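PDB 5A62: putative alpha/beta hydrolase FOLD protein from Candidatus Nitrososphaera gargensis, which probably acts as a hydrolase, most likely a carboxylesterase that cleaves ester bonds, as in many other members of the alpha/beta hydrolase superfamily. Local coordinates for residues A[40-45]-A[257-262]; A[92-97]-A[118-123]; A[124-129]-A[229-234]; A[215-220]-A[238-243]. All coordinates share one frame; numbering follows the deposited sequence. Where two conformers were deposited one is given.

Contact 1 of 4, residues A[40-45]-A[257-262]; sequences DYEIQL and EMYDIL
Glu-42 OE2 is the best-held polar atom of this helix pair, gripped by at least two hydrogen bonds. The hydroxyl of Tyr-259 donates one of them, with OH only 2.6 Å from Glu-42 OE2, and a second comes from outside the two segments. The other carboxylate oxygen, OE1, is salt-bridged to Lys-254; that positive charge would be expected to keep this buried acid ionised. The helices are those conventionally called A and F in the alpha/beta hydrolase fold, packed on one side of the central sheet. Their short segments approach no closer than 12.6 Å axis to axis, so long side chains have to bridge the gap. Glu-42 does so by bending at chi2 (79°), which swings its tip toward the tyrosine; OE2 then lies at the edge of the Tyr-259 ring, while the hydroxyl meets the carboxylate from above its plane. Tyr-41, its CG anti to the backbone N (chi1 176°), reaches tip to tip toward the same ring and makes a T-shaped stack with it, planes 69° apart and centroids 4.8 Å apart. Its CE2 sits over the centre of the Tyr-259 face, which fixes the ring from one side as the hydrogen bond fixes its end. One turn on from Tyr-41, Leu-45 crosses the ring obliquely, and its CD2 comes to 3.8 Å from Tyr-259 CD1.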
# COMPACT_ATOMS: atom_id res chain seq x y z
N ASP A 40 -4.03 -23.83 -16.45
CA ASP A 40 -3.85 -25.21 -16.89
C ASP A 40 -4.01 -25.39 -18.39
O ASP A 40 -3.15 -25.95 -19.09
CB ASP A 40 -4.79 -26.16 -16.09
CG ASP A 40 -6.35 -25.77 -16.10
OD1 ASP A 40 -6.82 -24.73 -16.66
OD2 ASP A 40 -7.13 -26.59 -15.52
N TYR A 41 -5.13 -24.90 -18.90
CA TYR A 41 -5.42 -24.99 -20.28
C TYR A 41 -4.40 -24.28 -21.13
O TYR A 41 -3.93 -24.78 -22.16
CB TYR A 41 -6.80 -24.43 -20.60
CG TYR A 41 -7.16 -24.41 -22.07
CD1 TYR A 41 -7.43 -25.58 -22.74
CD2 TYR A 41 -7.13 -23.22 -22.79
CE1 TYR A 41 -7.72 -25.57 -24.10
CE2 TYR A 41 -7.43 -23.20 -24.13
CZ TYR A 41 -7.76 -24.38 -24.77
OH TYR A 41 -8.02 -24.34 -26.14
N GLU A 42 -4.06 -23.08 -20.73
CA GLU A 42 -3.16 -22.27 -21.50
C GLU A 42 -1.76 -22.89 -21.57
O GLU A 42 -1.11 -22.78 -22.61
CB GLU A 42 -3.01 -20.84 -20.89
CG GLU A 42 -4.24 -20.00 -21.04
CD GLU A 42 -5.33 -20.29 -20.08
OE1 GLU A 42 -5.26 -21.13 -19.17
OE2 GLU A 42 -6.37 -19.58 -20.22
N ILE A 43 -1.27 -23.49 -20.49
CA ILE A 43 0.05 -24.12 -20.52
C ILE A 43 0.03 -25.24 -21.58
O ILE A 43 0.93 -25.26 -22.43
CB ILE A 43 0.43 -24.63 -19.14
CG1 ILE A 43 0.71 -23.45 -18.20
CG2 ILE A 43 1.63 -25.56 -19.24
CD1 ILE A 43 0.79 -23.77 -16.73
N GLN A 44 -1.00 -26.05 -21.55
CA GLN A 44 -1.11 -27.14 -22.55
C GLN A 44 -1.23 -26.60 -23.94
O GLN A 44 -0.53 -27.09 -24.83
CB GLN A 44 -2.28 -28.08 -22.22
CG GLN A 44 -2.03 -28.87 -20.93
CD GLN A 44 -0.60 -29.45 -20.80
OE1 GLN A 44 0.08 -29.27 -19.78
NE2 GLN A 44 -0.14 -30.12 -21.86
N LEU A 45 -2.03 -25.59 -24.17
CA LEU A 45 -2.21 -25.04 -25.51
C LEU A 45 -0.90 -24.45 -26.02
O LEU A 45 -0.52 -24.64 -27.18
CB LEU A 45 -3.33 -23.99 -25.50
CG LEU A 45 -3.44 -23.10 -26.71
CD1 LEU A 45 -3.99 -23.90 -27.86
CD2 LEU A 45 -4.33 -21.91 -26.40
N GLU A 257 -12.95 -17.58 -28.19
CA GLU A 257 -12.49 -16.43 -28.91
C GLU A 257 -11.21 -15.83 -28.29
O GLU A 257 -10.38 -15.31 -28.97
CB GLU A 257 -13.55 -15.32 -28.99
CG GLU A 257 -13.19 -14.25 -29.97
CD GLU A 257 -14.18 -13.10 -30.05
OE1 GLU A 257 -15.06 -13.02 -29.18
OE2 GLU A 257 -13.96 -12.28 -30.99
N MET A 258 -11.05 -15.96 -26.98
CA MET A 258 -9.86 -15.40 -26.37
C MET A 258 -8.61 -16.06 -26.94
O MET A 258 -7.57 -15.42 -27.11
CB MET A 258 -9.86 -15.56 -24.86
CG MET A 258 -8.64 -15.00 -24.14
SD MET A 258 -8.93 -14.75 -22.39
CE MET A 258 -9.07 -16.38 -21.86
N TYR A 259 -8.73 -17.35 -27.22
CA TYR A 259 -7.54 -18.08 -27.70
C TYR A 259 -7.26 -17.85 -29.16
O TYR A 259 -6.12 -17.86 -29.56
CB TYR A 259 -7.57 -19.58 -27.32
CG TYR A 259 -7.80 -19.70 -25.83
CD1 TYR A 259 -6.79 -19.38 -24.97
CD2 TYR A 259 -9.05 -19.98 -25.31
CE1 TYR A 259 -7.00 -19.39 -23.60
CE2 TYR A 259 -9.27 -20.01 -23.95
CZ TYR A 259 -8.25 -19.69 -23.10
OH TYR A 259 -8.43 -19.68 -21.72
N ASP A 260 -8.32 -17.68 -29.93
CA ASP A 260 -8.18 -17.29 -31.32
C ASP A 260 -7.42 -15.99 -31.35
O ASP A 260 -6.46 -15.85 -32.07
CB ASP A 260 -9.57 -17.14 -31.94
CG ASP A 260 -10.32 -18.49 -32.06
OD1 ASP A 260 -9.72 -19.57 -31.99
OD2 ASP A 260 -11.54 -18.38 -32.18
N ILE A 261 -7.81 -15.03 -30.51
CA ILE A 261 -7.13 -13.75 -30.47
C ILE A 261 -5.68 -13.87 -29.98
O ILE A 261 -4.75 -13.38 -30.61
CB ILE A 261 -7.91 -12.76 -29.60
CG1 ILE A 261 -9.24 -12.42 -30.28
CG2 ILE A 261 -7.10 -11.50 -29.39
CD1 ILE A 261 -10.20 -11.73 -29.35
N LEU A 262 -5.50 -14.58 -28.88
CA LEU A 262 -4.17 -14.78 -28.33
C LEU A 262 -3.21 -15.40 -29.34
O LEU A 262 -2.07 -14.91 -29.48
CB LEU A 262 -4.30 -15.66 -27.09
CG LEU A 262 -2.96 -16.00 -26.40
CD1 LEU A 262 -2.39 -14.74 -25.81
CD2 LEU A 262 -3.09 -17.09 -25.34

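Contact 2 of 4, residues A[92-97]-A[118-123]; sequences KCTIIG and AIIMIN
Four main-chain hydrogen bonds join these two neighbouring strands in parallel. The straightest runs from Ile-122 N to Gly-97 O, 2.8 Å long with 174° at the hydrogen. Ile-120 uses both of its polar backbone atoms: its N donates to Ile-95 O at 2.8 Å, and its O accepts from Gly-97 N at 2.9 Å, each bond lying nearly along the C=O axis of its acceptor. At the start of the pair Ile-95 N reaches Ala-118 O over 3.1 Å. Here the pairing is interrupted but does not end: Cys-93 bonds through its backbone to Asp-117 instead, leaving Ala-118 N buried without a partner, 3.8 Å from Cys-93 O. All four accepting carbonyls also receive a CA-H...O contact from the opposite strand. Thr-94 turns its OG1 to the hydroxyl of Tyr-24, its CG2 lying against the Ala-118 carbonyl. On that same face Ile-96 and Ile-120 stand side by side and point the same way, Ile-96 CG1 to Ile-120 CD1 4.1 Å, while the other branch, Ile-96 CG2, meets Ile-122 CD1 at 3.9 Å. Leu-262 and Leu-266 of helix 256-272 cover Ile-120. Ile-95, Ile-119 and Met-121 project to the other face, against Ser-105 of helix 100-111; Ile-119 holds CG1 in the crowded position (chi1 68°), which leads its tip away from the partner strand. Helix 100-111 also connects the strands, making a beta-alpha-beta crossover, and Gly-97 begins a GxSxG sequence consistent with the nucleophile elbow of an alpha/beta hydrolase.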
# COMPACT_ATOMS: atom_id res chain seq x y z
N LYS A 92 14.89 -12.66 -23.94
CA LYS A 92 13.77 -11.95 -24.65
C LYS A 92 12.55 -12.84 -24.66
O LYS A 92 12.62 -13.99 -25.05
CB LYS A 92 14.10 -11.57 -26.11
CG LYS A 92 14.89 -10.27 -26.23
CD LYS A 92 14.67 -9.47 -27.51
CE LYS A 92 13.82 -8.22 -27.24
NZ LYS A 92 13.23 -7.60 -28.48
N CYS A 93 11.41 -12.29 -24.26
CA CYS A 93 10.24 -13.12 -24.02
C CYS A 93 9.00 -12.30 -24.34
O CYS A 93 9.09 -11.08 -24.60
CB CYS A 93 10.17 -13.58 -22.58
SG CYS A 93 9.93 -12.25 -21.35
N THR A 94 7.85 -12.94 -24.30
CA THR A 94 6.58 -12.28 -24.33
C THR A 94 5.90 -12.60 -23.00
O THR A 94 5.89 -13.74 -22.57
CB THR A 94 5.75 -12.73 -25.49
OG1 THR A 94 6.37 -12.15 -26.67
CG2 THR A 94 4.32 -12.25 -25.41
N ILE A 95 5.24 -11.61 -22.39
CA ILE A 95 4.56 -11.79 -21.10
C ILE A 95 3.05 -11.66 -21.32
O ILE A 95 2.61 -10.70 -21.92
CB ILE A 95 5.04 -10.75 -20.11
CG1 ILE A 95 6.54 -10.81 -19.92
CG2 ILE A 95 4.37 -10.95 -18.78
CD1 ILE A 95 7.16 -9.63 -19.15
N ILE A 96 2.35 -12.61 -20.79
CA ILE A 96 0.89 -12.70 -20.82
C ILE A 96 0.43 -12.52 -19.36
O ILE A 96 0.68 -13.37 -18.55
CB ILE A 96 0.35 -13.98 -21.40
CG1 ILE A 96 0.88 -14.12 -22.85
CG2 ILE A 96 -1.16 -13.97 -21.34
CD1 ILE A 96 0.73 -15.52 -23.35
N GLY A 97 -0.24 -11.38 -19.10
CA GLY A 97 -0.63 -11.11 -17.73
C GLY A 97 -2.07 -10.78 -17.57
O GLY A 97 -2.60 -10.02 -18.37
N ALA A 118 7.07 -8.34 -26.38
CA ALA A 118 5.67 -8.03 -26.38
C ALA A 118 5.10 -8.36 -25.03
O ALA A 118 5.58 -9.22 -24.32
CB ALA A 118 4.92 -8.81 -27.42
N ILE A 119 4.05 -7.63 -24.73
CA ILE A 119 3.18 -7.96 -23.61
C ILE A 119 1.75 -8.07 -24.11
O ILE A 119 1.32 -7.38 -25.01
CB ILE A 119 3.26 -7.00 -22.47
CG1 ILE A 119 2.70 -5.63 -22.75
CG2 ILE A 119 4.66 -6.93 -21.95
CD1 ILE A 119 2.70 -4.71 -21.52
N ILE A 120 1.01 -8.98 -23.44
CA ILE A 120 -0.40 -9.26 -23.72
C ILE A 120 -1.11 -9.14 -22.42
O ILE A 120 -0.95 -10.02 -21.56
CB ILE A 120 -0.63 -10.61 -24.38
CG1 ILE A 120 0.19 -10.69 -25.66
CG2 ILE A 120 -2.15 -10.76 -24.67
CD1 ILE A 120 0.18 -12.05 -26.31
N MET A 121 -1.89 -8.10 -22.24
CA MET A 121 -2.58 -7.80 -20.98
C MET A 121 -4.03 -8.23 -21.10
O MET A 121 -4.73 -7.74 -22.01
CB MET A 121 -2.54 -6.32 -20.68
CG MET A 121 -1.14 -5.76 -20.53
SD MET A 121 -1.09 -4.00 -20.25
CE MET A 121 -1.55 -3.38 -21.88
N ILE A 122 -4.50 -9.12 -20.26
CA ILE A 122 -5.86 -9.64 -20.29
C ILE A 122 -6.55 -8.99 -19.09
O ILE A 122 -6.19 -9.24 -17.94
CB ILE A 122 -5.91 -11.13 -20.18
CG1 ILE A 122 -5.06 -11.79 -21.28
CG2 ILE A 122 -7.39 -11.58 -20.19
CD1 ILE A 122 -4.97 -13.29 -21.20
N ASN A 123 -7.53 -8.10 -19.32
CA ASN A 123 -8.14 -7.27 -18.29
C ASN A 123 -7.10 -6.70 -17.36
O ASN A 123 -7.24 -6.79 -16.14
CB ASN A 123 -9.19 -8.10 -17.50
CG ASN A 123 -10.39 -8.49 -18.34
OD1 ASN A 123 -10.77 -7.76 -19.28
ND2 ASN A 123 -10.97 -9.63 -18.00

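Contact 3 of 4, residues A[124-129]-A[229-234]; sequences GSPKKF and KETKEE
Charge pairing centres on Lys-127, whose chain, bent at chi3 (57°), brings its ammonium group across the carboxylates of two glutamates one helical turn apart. NZ donates a hydrogen bond to Glu-230 OE1 at 2.8 Å, meeting it from above the carboxylate plane, 32° out of it. A long salt bridge of 3.6 Å joins the same NZ to Glu-234 OE2, completing a three-residue network. Glu-234 OE2 also lies 3.0 Å from the backbone O of Glu-230, two acceptors that would be expected to repel each other; the nearby lysine charge may ease this. Among uncharged polar groups, Ser-125 OG accepts from Lys-127 N at 3.0 Å with 157° at the hydrogen, closing an ST turn that sets where the lysine leaves the backbone. Thr-231 OG1 is bonded to Leu-227 O, one turn back in its own helix. Packing comes from the threonine and the proline, which reach toward each other tip to tip: Pro-126 CG is 3.6 Å from Thr-231 CG2, and Pro-126 CD is 3.6 Å from Thr-231 OG1. The stem of Lys-127 slides past in the opposite direction, its CG 3.4 Å from Thr-231 OG1. Val-203 of helix 202-209 touches Pro-126, Lys-127 and Glu-234, and Lys-128 packs on Glu-131 of the second subunit. The salt-bridge network joins the end of helix 222-234 to the loop after strand 116-122, itself shaped by the ST turn, at the point where alpha/beta hydrolases typically insert their cap.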
# COMPACT_ATOMS: atom_id res chain seq x y z
N GLY A 124 -6.15 -6.05 -17.95
CA GLY A 124 -5.12 -5.33 -17.27
C GLY A 124 -4.73 -4.09 -18.02
O GLY A 124 -5.15 -3.90 -19.16
N SER A 125 -4.02 -3.20 -17.38
CA SER A 125 -3.51 -2.03 -18.08
C SER A 125 -2.30 -1.48 -17.36
O SER A 125 -2.05 -1.84 -16.21
CB SER A 125 -4.60 -0.96 -18.10
OG SER A 125 -4.60 -0.12 -16.95
N PRO A 126 -1.60 -0.53 -17.95
CA PRO A 126 -0.50 0.16 -17.30
C PRO A 126 -0.95 1.33 -16.41
O PRO A 126 -0.12 1.96 -15.80
CB PRO A 126 0.32 0.71 -18.47
CG PRO A 126 -0.65 0.77 -19.58
CD PRO A 126 -1.73 -0.19 -19.38
N LYS A 127 -2.23 1.65 -16.34
CA LYS A 127 -2.68 2.81 -15.63
C LYS A 127 -2.85 2.59 -14.13
O LYS A 127 -3.16 1.49 -13.65
CB LYS A 127 -4.01 3.26 -16.22
CG LYS A 127 -3.75 3.77 -17.63
CD LYS A 127 -4.68 4.85 -18.12
CE LYS A 127 -4.66 6.05 -17.21
NZ LYS A 127 -5.46 7.15 -17.79
N LYS A 128 -2.66 3.67 -13.41
CA LYS A 128 -3.11 3.73 -12.04
C LYS A 128 -4.61 3.70 -11.99
O LYS A 128 -5.32 4.18 -12.89
CB LYS A 128 -2.69 5.06 -11.40
CG LYS A 128 -1.34 5.15 -10.88
CD LYS A 128 -1.22 6.38 -9.90
CE LYS A 128 -1.63 6.27 -8.43
NZ LYS A 128 -1.13 5.06 -7.66
N PHE A 129 -5.14 3.18 -10.91
CA PHE A 129 -6.58 3.19 -10.67
C PHE A 129 -7.02 4.54 -10.14
O PHE A 129 -6.27 5.25 -9.50
CB PHE A 129 -6.98 2.12 -9.67
CG PHE A 129 -6.77 0.73 -10.20
CD1 PHE A 129 -7.68 0.13 -11.04
CD2 PHE A 129 -5.61 0.02 -9.87
CE1 PHE A 129 -7.45 -1.14 -11.56
CE2 PHE A 129 -5.38 -1.25 -10.37
CZ PHE A 129 -6.29 -1.83 -11.22
N LYS A 229 -9.14 1.72 -22.70
CA LYS A 229 -9.51 2.73 -23.68
C LYS A 229 -8.70 3.99 -23.51
O LYS A 229 -8.18 4.60 -24.46
CB LYS A 229 -11.00 2.98 -23.63
CG LYS A 229 -11.72 1.86 -24.37
CD LYS A 229 -13.22 2.08 -24.51
CE LYS A 229 -13.99 1.33 -23.43
NZ LYS A 229 -15.45 1.67 -23.38
N GLU A 230 -8.44 4.37 -22.24
CA GLU A 230 -7.59 5.49 -21.97
C GLU A 230 -6.16 5.18 -22.42
O GLU A 230 -5.46 6.02 -23.00
CB GLU A 230 -7.63 5.88 -20.47
CG GLU A 230 -8.97 6.39 -19.98
CD GLU A 230 -9.14 6.51 -18.45
OE1 GLU A 230 -8.16 6.30 -17.70
OE2 GLU A 230 -10.29 6.84 -18.00
N THR A 231 -5.71 3.96 -22.20
CA THR A 231 -4.39 3.55 -22.59
C THR A 231 -4.23 3.58 -24.10
O THR A 231 -3.19 4.09 -24.56
CB THR A 231 -4.10 2.13 -22.07
OG1 THR A 231 -4.17 2.15 -20.62
CG2 THR A 231 -2.69 1.70 -22.43
N LYS A 232 -5.25 3.15 -24.82
CA LYS A 232 -5.17 3.15 -26.29
C LYS A 232 -5.10 4.56 -26.81
O LYS A 232 -4.40 4.80 -27.82
CB LYS A 232 -6.32 2.35 -26.87
CG LYS A 232 -6.48 2.38 -28.39
CD LYS A 232 -5.42 1.62 -29.07
CE LYS A 232 -5.73 1.61 -30.60
NZ LYS A 232 -4.80 0.86 -31.40
N GLU A 233 -5.72 5.53 -26.15
CA GLU A 233 -5.61 6.93 -26.56
C GLU A 233 -4.18 7.38 -26.52
O GLU A 233 -3.76 8.15 -27.40
CB GLU A 233 -6.53 7.88 -25.77
CG GLU A 233 -7.99 7.73 -26.17
CD GLU A 233 -8.24 8.07 -27.65
OE1 GLU A 233 -7.79 9.16 -28.10
OE2 GLU A 233 -8.85 7.24 -28.36
N GLU A 234 -3.41 6.89 -25.53
CA GLU A 234 -2.06 7.32 -25.23
C GLU A 234 -0.98 6.48 -25.88
O GLU A 234 0.13 6.95 -26.10
CB GLU A 234 -1.81 7.28 -23.73
CG GLU A 234 -2.63 8.32 -22.95
CD GLU A 234 -2.70 7.94 -21.45
OE1 GLU A 234 -1.64 8.06 -20.75
OE2 GLU A 234 -3.79 7.50 -20.96

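Contact 4 of 4, residues A[215-220]-A[238-243]; sequences AIVGSD and MELRVL
Val-217 and Val-242 lie side by side and point the same way, Val-217 CG1 3.7 Å from Val-242 CG2. With CG1 in the crowded position between backbone N and carbonyl carbon (chi1 63°), Val-217 also presents that methyl to Leu-240 CD1 at 3.7 Å, the two side chains crossing obliquely. Ala-215 joins this face, its CB 4.0 Å from Met-238 SD, and Ile-228 of helix 222-234 packs against it. That helix links the two parallel strands in a beta-alpha-beta unit, with strand 239-243 at the edge of the chain's alpha/beta hydrolase sheet. Five main-chain hydrogen bonds hold the pair, the shortest from Leu-243 N to Val-217 O at 2.8 Å. On the other face Ile-216 and Leu-243 also cross obliquely, and Ile-216 CG2 is pressed tightly to 3.5 Å from Leu-243 CD1; Ile-261 of helix 256-272 lies against both. Arg-241, bent at chi2 (-72°), turns its tip away from strand 215-218 and grips Glu-239 end-on within its own strand: NH2 at 2.9 Å and NH1 at 3.1 Å both bond OE1, which lies in the guanidinium plane. At the far end Ser-219 CB rests 3.6 Å from Val-242 CG1, while its OG bonds Gly-245 N.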
# COMPACT_ATOMS: atom_id res chain seq x y z
N ALA A 215 -3.70 -6.01 -25.83
CA ALA A 215 -4.65 -6.11 -24.73
C ALA A 215 -5.91 -6.85 -25.20
O ALA A 215 -6.40 -6.66 -26.32
CB ALA A 215 -5.03 -4.79 -24.17
N ILE A 216 -6.40 -7.72 -24.36
CA ILE A 216 -7.70 -8.40 -24.48
C ILE A 216 -8.53 -8.02 -23.28
O ILE A 216 -8.08 -8.26 -22.16
CB ILE A 216 -7.51 -9.91 -24.56
CG1 ILE A 216 -6.49 -10.29 -25.65
CG2 ILE A 216 -8.86 -10.59 -24.78
CD1 ILE A 216 -6.12 -11.75 -25.77
N VAL A 217 -9.71 -7.42 -23.48
CA VAL A 217 -10.51 -6.94 -22.39
C VAL A 217 -11.94 -7.43 -22.55
O VAL A 217 -12.45 -7.41 -23.67
CB VAL A 217 -10.44 -5.41 -22.27
CG1 VAL A 217 -10.98 -4.68 -23.44
CG2 VAL A 217 -11.17 -4.91 -21.03
N GLY A 218 -12.55 -7.84 -21.46
CA GLY A 218 -13.96 -8.23 -21.47
C GLY A 218 -14.83 -6.99 -21.49
O GLY A 218 -14.62 -6.08 -20.71
N SER A 219 -15.83 -6.96 -22.37
CA SER A 219 -16.67 -5.78 -22.54
C SER A 219 -17.42 -5.45 -21.26
O SER A 219 -17.75 -4.29 -21.07
CB SER A 219 -17.63 -5.96 -23.72
OG SER A 219 -18.66 -6.88 -23.40
N ASP A 220 -17.68 -6.42 -20.41
CA ASP A 220 -18.37 -6.18 -19.14
C ASP A 220 -17.48 -5.77 -17.98
O ASP A 220 -17.98 -5.45 -16.89
CB ASP A 220 -19.21 -7.40 -18.77
CG ASP A 220 -20.36 -7.61 -19.72
OD1 ASP A 220 -20.91 -6.60 -20.23
OD2 ASP A 220 -20.69 -8.76 -19.96
N MET A 238 -0.76 0.31 -29.68
CA MET A 238 -1.27 -0.88 -28.99
C MET A 238 -2.33 -1.56 -29.84
O MET A 238 -3.10 -0.88 -30.52
CB MET A 238 -1.85 -0.53 -27.56
CG MET A 238 -2.52 -1.68 -26.77
SD MET A 238 -3.07 -1.41 -25.03
CE MET A 238 -4.40 -0.33 -25.44
N GLU A 239 -2.43 -2.84 -29.75
CA GLU A 239 -3.51 -3.57 -30.34
C GLU A 239 -4.49 -4.01 -29.27
O GLU A 239 -4.14 -4.80 -28.40
CB GLU A 239 -2.96 -4.75 -31.11
CG GLU A 239 -2.08 -4.33 -32.29
CD GLU A 239 -2.88 -3.65 -33.40
OE1 GLU A 239 -4.06 -3.99 -33.48
OE2 GLU A 239 -2.38 -2.74 -34.12
N LEU A 240 -5.75 -3.55 -29.33
CA LEU A 240 -6.75 -3.86 -28.36
C LEU A 240 -7.82 -4.68 -28.98
O LEU A 240 -8.32 -4.33 -30.07
CB LEU A 240 -7.35 -2.57 -27.89
CG LEU A 240 -8.61 -2.62 -27.05
CD1 LEU A 240 -8.44 -3.35 -25.73
CD2 LEU A 240 -9.10 -1.20 -26.79
N ARG A 241 -8.30 -5.71 -28.32
CA ARG A 241 -9.42 -6.51 -28.79
C ARG A 241 -10.33 -6.68 -27.64
O ARG A 241 -9.93 -6.95 -26.49
CB ARG A 241 -8.93 -7.86 -29.28
CG ARG A 241 -7.86 -7.85 -30.35
CD ARG A 241 -8.43 -7.42 -31.69
NE ARG A 241 -7.37 -7.38 -32.68
CZ ARG A 241 -6.54 -6.37 -32.91
NH1 ARG A 241 -6.66 -5.22 -32.25
NH2 ARG A 241 -5.57 -6.50 -33.81
N VAL A 242 -11.61 -6.49 -27.86
CA VAL A 242 -12.63 -6.64 -26.84
C VAL A 242 -13.42 -7.93 -27.00
O VAL A 242 -13.91 -8.22 -28.10
CB VAL A 242 -13.61 -5.42 -26.84
CG1 VAL A 242 -14.72 -5.61 -25.81
CG2 VAL A 242 -12.81 -4.13 -26.62
N LEU A 243 -13.63 -8.65 -25.94
CA LEU A 243 -14.46 -9.85 -25.88
C LEU A 243 -15.81 -9.44 -25.43
O LEU A 243 -16.06 -9.18 -24.27
CB LEU A 243 -13.85 -10.94 -24.94
CG LEU A 243 -12.52 -11.47 -25.41
CD1 LEU A 243 -11.89 -12.23 -24.27
CD2 LEU A 243 -12.73 -12.42 -26.61

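From the N terminus, contact 1 opens first, at 40-45, and closes last, at 257-262, so the other three contacts fall within its span. Contact 2 closes a short loop through helix 100-111. Contact 3 opens directly after it at 124-129; contact 4 opens at 215-220 before contact 3 closes at 229-234, so these two cross, both involving the strand-helix-strand unit 212-243. Contacts 2 and 4 share the sheet: Met-121 O meets Ile-216 N, and Asn-123 OD1 meets Gly-218 N. Helix 256-272, closing contact 1, packs on strands of contacts 2 and 4. Contact 3 touches contact 2 (Pro-126 on Met-121) and contact 4 (Lys-232 NZ to Met-238 O) but stays about 10 Å from contact 1 between nearest atoms.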